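Local coordinates for protein putative laminarinase (Phanerochaete chrysosporium, PDB 2W39) that probably hydrolyses beta-1,3-linked glucans such as laminarin, as an extracellular family 16 glycoside hydrolase built on a beta-sandwich, at residues 31-36 and 248-253; 17-22 and 75-80. All blocks are in the same frame, centred on the assembly; numbering follows the deposited sequence. Where two conformers were deposited one is given.

Contact 1 of 2, residues 31-36 and 248-253; sequences VNYVDQ and IINLTF
Tyr33 reaches from strand 31-33 with its hydroxyl to the amide of Asn250 on strand 246-253. Residues 31-33 and 248-253 run roughly antiparallel, at 150°, yet no backbone bond joins them: the first pairs with strand 69-76, the second with strands 69-76 and 98-105, so side chains carry the contact. In the polar part, ND2 of Asn250 donates a weak, bent bond to OH of Tyr33, at 3.0 Å and 131°. The amide approaches the ring at its edge, near the ring plane, with the two planes 82° apart. It is held mainly at OD1, by a hydrogen bond from Trp103 NE1, and the weak bond to Tyr33 adds to this grip. OG1 of Thr252 bonds to Asp25 OD2, and the carbonyl of Leu251 accepts from Ser71 OG.

The packing is close around these polar groups. Tyr33 OH lies 3.4 Å from Thr252 CB, while CE1 of the same ring sits 3.4 Å from Leu251 O. Val31 crosses Thr252 at about a right angle, its CG1 3.3 Å from Thr252 OG1. A beta-branched residue suits this place because its two methyls serve different neighbours. CG2, anti to the backbone N, covers the rim of one face of the Tyr33 ring; its approach to Phe253 is tentative, since that ring has two conformers.

Tyrosine supplies both a flat wall for Val31 and a polar tip for a buried amide. The chemistry implies that Tyr33 probably acts as a second-shell neighbour of Asn250, whose side chain lies about 4 Å from a bound glucose, among Trp103, Ala101 and Arg73 beside the sugars of this GH16 sandwich.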
ATOM      1  N   VAL A  31       7.712 -14.991   4.080  1.00  6.64           N
ATOM      2  CA  VAL A  31       7.274 -14.820   2.698  1.00  6.64           C
ATOM      3  C   VAL A  31       8.372 -15.265   1.765  1.00  6.41           C
ATOM      4  O   VAL A  31       9.561 -15.116   2.057  1.00  7.30           O
ATOM      5  CB  VAL A  31       6.891 -13.329   2.418  1.00  6.27           C
ATOM      6  CG1 VAL A  31       8.122 -12.399   2.398  1.00  7.31           C
ATOM      7  CG2 VAL A  31       6.117 -13.203   1.104  1.00  6.61           C
ATOM      8  N   ASN A  32       7.969 -15.808   0.622  1.00  6.67           N
ATOM      9  CA  ASN A  32       8.875 -16.086  -0.481  1.00  7.45           C
ATOM     10  C   ASN A  32       8.381 -15.287  -1.680  1.00  6.51           C
ATOM     11  O   ASN A  32       7.390 -15.674  -2.319  1.00  6.82           O
ATOM     12  CB  ASN A  32       8.916 -17.579  -0.794  1.00  8.42           C
ATOM     13  CG  ASN A  32       9.949 -17.907  -1.841  1.00  8.87           C
ATOM     14  OD1 ASN A  32      11.116 -17.567  -1.699  1.00 12.01           O
ATOM     15  ND2 ASN A  32       9.522 -18.555  -2.908  1.00 10.77           N
ATOM     16  N   TYR A  33       9.032 -14.162  -1.950  1.00  6.94           N
ATOM     17  CA  TYR A  33       8.640 -13.311  -3.061  1.00  7.09           C
ATOM     18  C   TYR A  33       9.175 -13.904  -4.358  1.00  7.16           C
ATOM     19  O   TYR A  33      10.383 -14.024  -4.546  1.00  8.79           O
ATOM     20  CB  TYR A  33       9.212 -11.924  -2.852  1.00  6.55           C
ATOM     21  CG  TYR A  33       8.429 -11.017  -1.931  1.00  6.03           C
ATOM     22  CD1 TYR A  33       7.033 -10.934  -1.994  1.00  6.45           C
ATOM     23  CD2 TYR A  33       9.100 -10.162  -1.043  1.00  6.51           C
ATOM     24  CE1 TYR A  33       6.326 -10.040  -1.173  1.00  6.08           C
ATOM     25  CE2 TYR A  33       8.397  -9.268  -0.236  1.00  6.80           C
ATOM     26  CZ  TYR A  33       7.017  -9.191  -0.330  1.00  5.80           C
ATOM     27  OH  TYR A  33       6.285  -8.295   0.417  1.00  6.17           O
ATOM     28  N   VAL A  34       8.260 -14.268  -5.248  1.00  7.21           N
ATOM     29  CA  VAL A  34       8.617 -14.932  -6.496  1.00  7.83           C
ATOM     30  C   VAL A  34       8.704 -13.954  -7.648  1.00  7.99           C
ATOM     31  O   VAL A  34       8.125 -12.870  -7.609  1.00  8.40           O
ATOM     32  CB  VAL A  34       7.647 -16.089  -6.814  1.00  8.74           C
ATOM     33  CG1 VAL A  34       7.691 -17.133  -5.690  1.00  9.94           C
ATOM     34  CG2 VAL A  34       6.229 -15.587  -7.050  1.00  9.11           C
ATOM     35  N   ASP A  35       9.460 -14.323  -8.675  1.00  8.16           N
ATOM     36  CA  ASP A  35       9.561 -13.499  -9.861  1.00  8.82           C
ATOM     37  C   ASP A  35       8.307 -13.599 -10.732  1.00  8.34           C
ATOM     38  O   ASP A  35       7.379 -14.346 -10.435  1.00  8.05           O
ATOM     39  CB  ASP A  35      10.874 -13.764 -10.643  1.00  9.56           C
ATOM     40  CG  ASP A  35      10.837 -14.986 -11.524  1.00 10.71           C
ATOM     41  OD1 ASP A  35      11.806 -15.129 -12.301  1.00 12.90           O
ATOM     42  OD2 ASP A  35       9.913 -15.809 -11.443  1.00 11.31           O
ATOM     43  N   GLN A  36       8.276 -12.823 -11.804  1.00  8.62           N
ATOM     44  CA  GLN A  36       7.086 -12.747 -12.614  1.00  9.06           C
ATOM     45  C   GLN A  36       6.721 -14.083 -13.267  1.00  8.30           C
ATOM     46  O   GLN A  36       5.557 -14.484 -13.247  1.00  8.27           O
ATOM     47  CB  GLN A  36       7.298 -11.677 -13.663  1.00  9.99           C
ATOM     48  CG  GLN A  36       6.129 -11.427 -14.522  1.00 11.03           C
ATOM     49  CD  GLN A  36       6.135  -9.991 -15.013  1.00 14.10           C
ATOM     50  OE1 GLN A  36       6.498  -9.049 -14.284  1.00 16.17           O
ATOM     51  NE2 GLN A  36       5.741  -9.814 -16.254  1.00 13.89           N
ATOM     52  N   ILE A 248       4.940   0.511  -5.544  1.00  4.28           N
ATOM     53  CA  ILE A 248       5.065  -0.884  -5.115  1.00  4.93           C
ATOM     54  C   ILE A 248       3.731  -1.358  -4.555  1.00  4.66           C
ATOM     55  O   ILE A 248       3.073  -0.638  -3.795  1.00  4.63           O
ATOM     56  CB  ILE A 248       6.210  -1.061  -4.078  1.00  5.55           C
ATOM     57  CG1 ILE A 248       7.536  -0.577  -4.685  1.00  6.35           C
ATOM     58  CG2 ILE A 248       6.315  -2.537  -3.618  1.00  5.63           C
ATOM     59  CD1 ILE A 248       8.708  -0.611  -3.720  1.00  7.31           C
ATOM     60  N   ILE A 249       3.333  -2.568  -4.940  1.00  4.37           N
ATOM     61  CA  ILE A 249       2.157  -3.224  -4.376  1.00  4.92           C
ATOM     62  C   ILE A 249       2.583  -4.625  -3.966  1.00  4.88           C
ATOM     63  O   ILE A 249       3.148  -5.360  -4.777  1.00  5.05           O
ATOM     64  CB  ILE A 249       0.967  -3.287  -5.363  1.00  4.66           C
ATOM     65  CG1 ILE A 249       0.648  -1.890  -5.904  1.00  5.54           C
ATOM     66  CG2 ILE A 249      -0.238  -3.921  -4.675  1.00  6.27           C
ATOM     67  CD1 ILE A 249      -0.326  -1.900  -7.093  1.00  6.97           C
ATOM     68  N   ASN A 250       2.359  -4.989  -2.703  1.00  4.52           N
ATOM     69  CA  ASN A 250       2.903  -6.248  -2.189  1.00  4.50           C
ATOM     70  C   ASN A 250       2.027  -6.870  -1.133  1.00  4.18           C
ATOM     71  O   ASN A 250       1.101  -6.241  -0.615  1.00  4.31           O
ATOM     72  CB  ASN A 250       4.327  -6.047  -1.619  1.00  5.14           C
ATOM     73  CG  ASN A 250       4.319  -5.253  -0.338  1.00  4.98           C
ATOM     74  OD1 ASN A 250       4.211  -4.024  -0.370  1.00  6.52           O
ATOM     75  ND2 ASN A 250       4.385  -5.941   0.803  1.00  5.63           N
ATOM     76  N   LEU A 251       2.372  -8.106  -0.798  1.00  4.50           N
ATOM     77  CA  LEU A 251       1.785  -8.780   0.348  1.00  4.61           C
ATOM     78  C   LEU A 251       2.885  -9.587   1.025  1.00  4.47           C
ATOM     79  O   LEU A 251       3.424 -10.527   0.437  1.00  5.21           O
ATOM     80  CB  LEU A 251       0.654  -9.697  -0.109  1.00  5.30           C
ATOM     81  CG  LEU A 251       0.114 -10.669   0.953  1.00  5.38           C
ATOM     82  CD1 LEU A 251      -0.464  -9.934   2.164  1.00  6.42           C
ATOM     83  CD2 LEU A 251      -0.916 -11.609   0.326  1.00  6.57           C
ATOM     84  N   THR A 252       3.234  -9.199   2.249  1.00  4.66           N
ATOM     85  CA  THR A 252       4.097 -10.024   3.083  1.00  5.51           C
ATOM     86  C   THR A 252       3.281 -10.619   4.238  1.00  5.19           C
ATOM     87  O   THR A 252       2.076 -10.348   4.365  1.00  5.31           O
ATOM     88  CB  THR A 252       5.386  -9.269   3.547  1.00  5.34           C
ATOM     89  OG1 THR A 252       6.302 -10.261   4.037  1.00  6.11           O
ATOM     90  CG2 THR A 252       5.122  -8.212   4.607  1.00  6.50           C
ATOM     91  N   PHE A 253       3.926 -11.456   5.052  0.50  5.81           N
ATOM     92  CA  PHE A 253       3.274 -12.098   6.203  0.50  5.91           C
ATOM     93  C   PHE A 253       4.200 -12.007   7.397  0.50  6.00           C
ATOM     94  O   PHE A 253       5.411 -12.178   7.248  0.50  6.00           O
ATOM     95  CB  PHE A 253       2.958 -13.582   5.939  0.50  6.17           C
ATOM     96  CG  PHE A 253       2.384 -13.845   4.578  0.50  5.48           C
ATOM     97  CD1 PHE A 253       3.197 -14.312   3.547  0.50  5.44           C
ATOM     98  CD2 PHE A 253       1.038 -13.610   4.321  0.50  5.73           C
ATOM     99  CE1 PHE A 253       2.670 -14.540   2.264  0.50  5.24           C
ATOM    100  CE2 PHE A 253       0.510 -13.837   3.053  0.50  6.53           C
ATOM    101  CZ  PHE A 253       1.327 -14.304   2.028  0.50  6.10           C
TER

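Contact 2 of 2, residues 17-22 and 75-80; sequences TFTHEA and RSIKTY
Arg75 lies across Glu21 at about a right angle, and its atoms meet a succession of partners. Its CB rests 3.7 Å from Glu21 OE1. CG, anti to the backbone N (chi1 -178°), carries the chain outward to CD of Arg75, which packs 3.9 Å from CD of Glu21. A bend at chi3 places NE, which donates in the guanidinium plane to a water 2.9 Å away; that water also donates to Arg75 O and bonds Thr19 OG1. At the tip, NH1 is 3.5 Å from Glu21 OE2, a salt bridge of charges only, since the oxygen lies well out of the guanidinium plane. Both ions have a second partner: NH1 pairs with Glu107, and Glu21 OE1 with Arg73.

Along the backbone, Thr19 and Arg75 form an antiparallel hydrogen-bonded pair, N to O both ways, and Ile77 N extends the pairing to Thr17 O in a nearly straight 2.9 Å bond. Next to them Phe18 and Ser76 are a non-hydrogen-bonded pair. Ser76 CA lies over the centre of one Phe18 ring face, and its small CB makes a CH-pi contact. Serine suits this buried place because OG bonds both Lys78 O and Ile247 N.

The chemistry implies a buried apolar side, Phe18 on Ser76, and a charge network, hydrated at NE, that reaches Glu107 and Arg73 beside the bound sugars.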
ATOM      1  N   THR A  17       4.612  -3.227 -17.483  1.00  8.05           N
ATOM      2  CA  THR A  17       4.961  -1.922 -16.910  1.00  7.47           C
ATOM      3  C   THR A  17       5.459  -2.008 -15.465  1.00  7.44           C
ATOM      4  O   THR A  17       5.954  -1.013 -14.918  1.00  7.07           O
ATOM      5  CB  THR A  17       3.763  -0.967 -16.984  1.00  7.55           C
ATOM      6  OG1 THR A  17       2.716  -1.514 -16.185  1.00  7.73           O
ATOM      7  CG2 THR A  17       3.305  -0.759 -18.452  1.00  8.84           C
ATOM      8  N   PHE A  18       5.363  -3.200 -14.882  1.00  6.53           N
ATOM      9  CA  PHE A  18       5.905  -3.497 -13.547  1.00  6.46           C
ATOM     10  C   PHE A  18       6.813  -4.694 -13.671  1.00  7.07           C
ATOM     11  O   PHE A  18       6.697  -5.456 -14.621  1.00  8.42           O
ATOM     12  CB  PHE A  18       4.782  -3.868 -12.564  1.00  6.52           C
ATOM     13  CG  PHE A  18       4.006  -2.686 -12.020  1.00  5.53           C
ATOM     14  CD1 PHE A  18       3.278  -1.837 -12.846  1.00  6.99           C
ATOM     15  CD2 PHE A  18       3.995  -2.439 -10.646  1.00  5.84           C
ATOM     16  CE1 PHE A  18       2.581  -0.766 -12.326  1.00  7.07           C
ATOM     17  CE2 PHE A  18       3.287  -1.368 -10.107  1.00  6.27           C
ATOM     18  CZ  PHE A  18       2.582  -0.520 -10.953  1.00  6.42           C
ATOM     19  N   THR A  19       7.700  -4.870 -12.702  1.00  7.07           N
ATOM     20  CA  THR A  19       8.391  -6.132 -12.526  1.00  7.98           C
ATOM     21  C   THR A  19       7.970  -6.732 -11.187  1.00  7.29           C
ATOM     22  O   THR A  19       7.410  -6.047 -10.325  1.00  7.75           O
ATOM     23  CB  THR A  19       9.915  -5.999 -12.558  1.00  9.36           C
ATOM     24  OG1 THR A  19      10.344  -5.248 -11.428  1.00 11.06           O
ATOM     25  CG2 THR A  19      10.371  -5.334 -13.831  1.00 11.48           C
ATOM     26  N   HIS A  20       8.199  -8.024 -11.034  1.00  6.54           N
ATOM     27  CA  HIS A  20       8.087  -8.680  -9.740  1.00  6.58           C
ATOM     28  C   HIS A  20       9.460  -8.706  -9.086  1.00  6.96           C
ATOM     29  O   HIS A  20      10.455  -9.125  -9.698  1.00  9.25           O
ATOM     30  CB  HIS A  20       7.597 -10.117  -9.920  1.00  7.03           C
ATOM     31  CG  HIS A  20       6.148 -10.244 -10.276  1.00  7.22           C
ATOM     32  ND1 HIS A  20       5.573  -9.623 -11.366  1.00  7.79           N
ATOM     33  CD2 HIS A  20       5.162 -10.979  -9.703  1.00  7.58           C
ATOM     34  CE1 HIS A  20       4.292  -9.955 -11.428  1.00  7.30           C
ATOM     35  NE2 HIS A  20       4.017 -10.784 -10.438  1.00  8.19           N
ATOM     36  N   GLU A  21       9.535  -8.263  -7.839  1.00  6.32           N
ATOM     37  CA  GLU A  21      10.792  -8.240  -7.107  1.00  7.04           C
ATOM     38  C   GLU A  21      10.960  -9.564  -6.373  1.00  6.99           C
ATOM     39  O   GLU A  21      10.260  -9.831  -5.391  1.00  7.33           O
ATOM     40  CB  GLU A  21      10.793  -7.088  -6.122  1.00  7.09           C
ATOM     41  CG  GLU A  21      10.640  -5.705  -6.748  1.00  7.65           C
ATOM     42  CD  GLU A  21      10.861  -4.641  -5.706  1.00  7.10           C
ATOM     43  OE1 GLU A  21       9.875  -4.177  -5.095  1.00  7.31           O
ATOM     44  OE2 GLU A  21      12.051  -4.286  -5.492  1.00  8.88           O
ATOM     45  N   ALA A  22      11.897 -10.387  -6.846  1.00  7.60           N
ATOM     46  CA  ALA A  22      12.190 -11.660  -6.202  1.00  8.43           C
ATOM     47  C   ALA A  22      13.342 -11.401  -5.245  1.00  9.24           C
ATOM     48  O   ALA A  22      14.512 -11.674  -5.542  1.00 11.23           O
ATOM     49  CB  ALA A  22      12.544 -12.698  -7.242  1.00  9.65           C
ATOM     50  N   ARG A  75       6.658  -3.815  -8.694  1.00  5.22           N
ATOM     51  CA  ARG A  75       7.234  -2.488  -8.656  1.00  5.28           C
ATOM     52  C   ARG A  75       7.149  -1.865 -10.044  1.00  5.28           C
ATOM     53  O   ARG A  75       7.558  -2.474 -11.045  1.00  5.80           O
ATOM     54  CB  ARG A  75       8.705  -2.587  -8.237  1.00  6.34           C
ATOM     55  CG  ARG A  75       9.381  -1.221  -8.126  1.00  7.01           C
ATOM     56  CD  ARG A  75      10.840  -1.339  -7.766  1.00  7.80           C
ATOM     57  NE  ARG A  75      11.640  -1.868  -8.873  1.00  8.97           N
ATOM     58  CZ  ARG A  75      12.940  -2.123  -8.797  1.00 10.80           C
ATOM     59  NH1 ARG A  75      13.587  -1.951  -7.654  1.00 12.56           N
ATOM     60  NH2 ARG A  75      13.590  -2.557  -9.868  1.00 13.49           N
ATOM     61  N   SER A  76       6.647  -0.637 -10.127  1.00  5.01           N
ATOM     62  CA  SER A  76       6.593   0.035 -11.432  1.00  5.71           C
ATOM     63  C   SER A  76       7.993   0.193 -11.991  1.00  5.55           C
ATOM     64  O   SER A  76       8.939   0.475 -11.259  1.00  6.13           O
ATOM     65  CB  SER A  76       5.899   1.401 -11.348  1.00  5.91           C
ATOM     66  OG  SER A  76       6.613   2.317 -10.527  1.00  5.15           O
ATOM     67  N   ILE A  77       8.124   0.055 -13.302  1.00  6.16           N
ATOM     68  CA  ILE A  77       9.410   0.309 -13.948  1.00  6.86           C
ATOM     69  C   ILE A  77       9.702   1.818 -13.898  1.00  6.75           C
ATOM     70  O   ILE A  77      10.824   2.233 -13.613  1.00  7.73           O
ATOM     71  CB  ILE A  77       9.433  -0.274 -15.380  1.00  8.06           C
ATOM     72  CG1 ILE A  77       9.413  -1.805 -15.313  1.00  8.56           C
ATOM     73  CG2 ILE A  77      10.669   0.219 -16.146  1.00 10.22           C
ATOM     74  CD1 ILE A  77       9.106  -2.479 -16.637  1.00 11.26           C
ATOM     75  N   LYS A  78       8.694   2.633 -14.189  1.00  6.41           N
ATOM     76  CA  LYS A  78       8.868   4.069 -14.126  1.00  6.49           C
ATOM     77  C   LYS A  78       8.939   4.586 -12.703  1.00  6.05           C
ATOM     78  O   LYS A  78       8.449   3.950 -11.752  1.00  6.26           O
ATOM     79  CB  LYS A  78       7.731   4.752 -14.862  1.00  7.57           C
ATOM     80  CG  LYS A  78       7.883   4.570 -16.360  1.00  9.45           C
ATOM     81  CD  LYS A  78       6.671   5.034 -17.118  1.00 12.78           C
ATOM     82  CE  LYS A  78       6.524   6.525 -17.101  1.00 15.36           C
ATOM     83  NZ  LYS A  78       5.445   6.913 -18.063  1.00 17.05           N
ATOM     84  N   THR A  79       9.560   5.755 -12.561  1.00  5.64           N
ATOM     85  CA  THR A  79       9.595   6.474 -11.299  1.00  5.90           C
ATOM     86  C   THR A  79       8.892   7.825 -11.463  1.00  5.44           C
ATOM     87  O   THR A  79       8.705   8.305 -12.587  1.00  6.10           O
ATOM     88  CB  THR A  79      11.030   6.696 -10.810  1.00  6.00           C
ATOM     89  OG1 THR A  79      11.690   7.471 -11.803  1.00  6.33           O
ATOM     90  CG2 THR A  79      11.753   5.390 -10.590  1.00  7.48           C
ATOM     91  N   TYR A  80       8.543   8.440 -10.334  1.00  5.45           N
ATOM     92  CA  TYR A  80       7.659   9.600 -10.288  1.00  6.05           C
ATOM     93  C   TYR A  80       8.114  10.570  -9.219  1.00  5.96           C
ATOM     94  O   TYR A  80       8.599  10.171  -8.164  1.00  6.42           O
ATOM     95  CB  TYR A  80       6.191   9.172 -10.012  1.00  7.29           C
ATOM     96  CG  TYR A  80       5.709   8.172 -11.031  1.00  6.72           C
ATOM     97  CD1 TYR A  80       5.227   8.595 -12.270  1.00  7.19           C
ATOM     98  CD2 TYR A  80       5.800   6.802 -10.789  1.00  7.17           C
ATOM     99  CE1 TYR A  80       4.847   7.690 -13.240  1.00  6.94           C
ATOM    100  CE2 TYR A  80       5.422   5.886 -11.750  1.00  6.95           C
ATOM    101  CZ  TYR A  80       4.930   6.329 -12.971  1.00  6.70           C
ATOM    102  OH  TYR A  80       4.549   5.407 -13.920  1.00  7.94           O
TER
HETATM  103  O   HOH W   1       6.240   1.684 -15.551  1.00  9.64           O
HETATM  104  O   HOH W   2      10.372  -2.551 -11.414  1.00 10.70           O

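In the fold
Contact 1 is largely buried, whereas contact 2 is only partly so, with Ile77 exposed and water in its bridges. Both are built on strand 69-76: residues 17-22 pair with it directly, while residues 31-36 and 248-253 each pair with it and meet one another through side chains. The chemistry follows: backbone bonds, an ion pair and a CH-pi contact in contact 2, apolar packing and neutral polar groups in contact 1. With centres about 13 Å apart, they touch where the consecutive strands 18-20 and 31-33 come together: Gln36 OE1 probably accepts a hydrogen bond from His20 ND1 at 3.1 Å, and Tyr33 CB packs on Glu21 O.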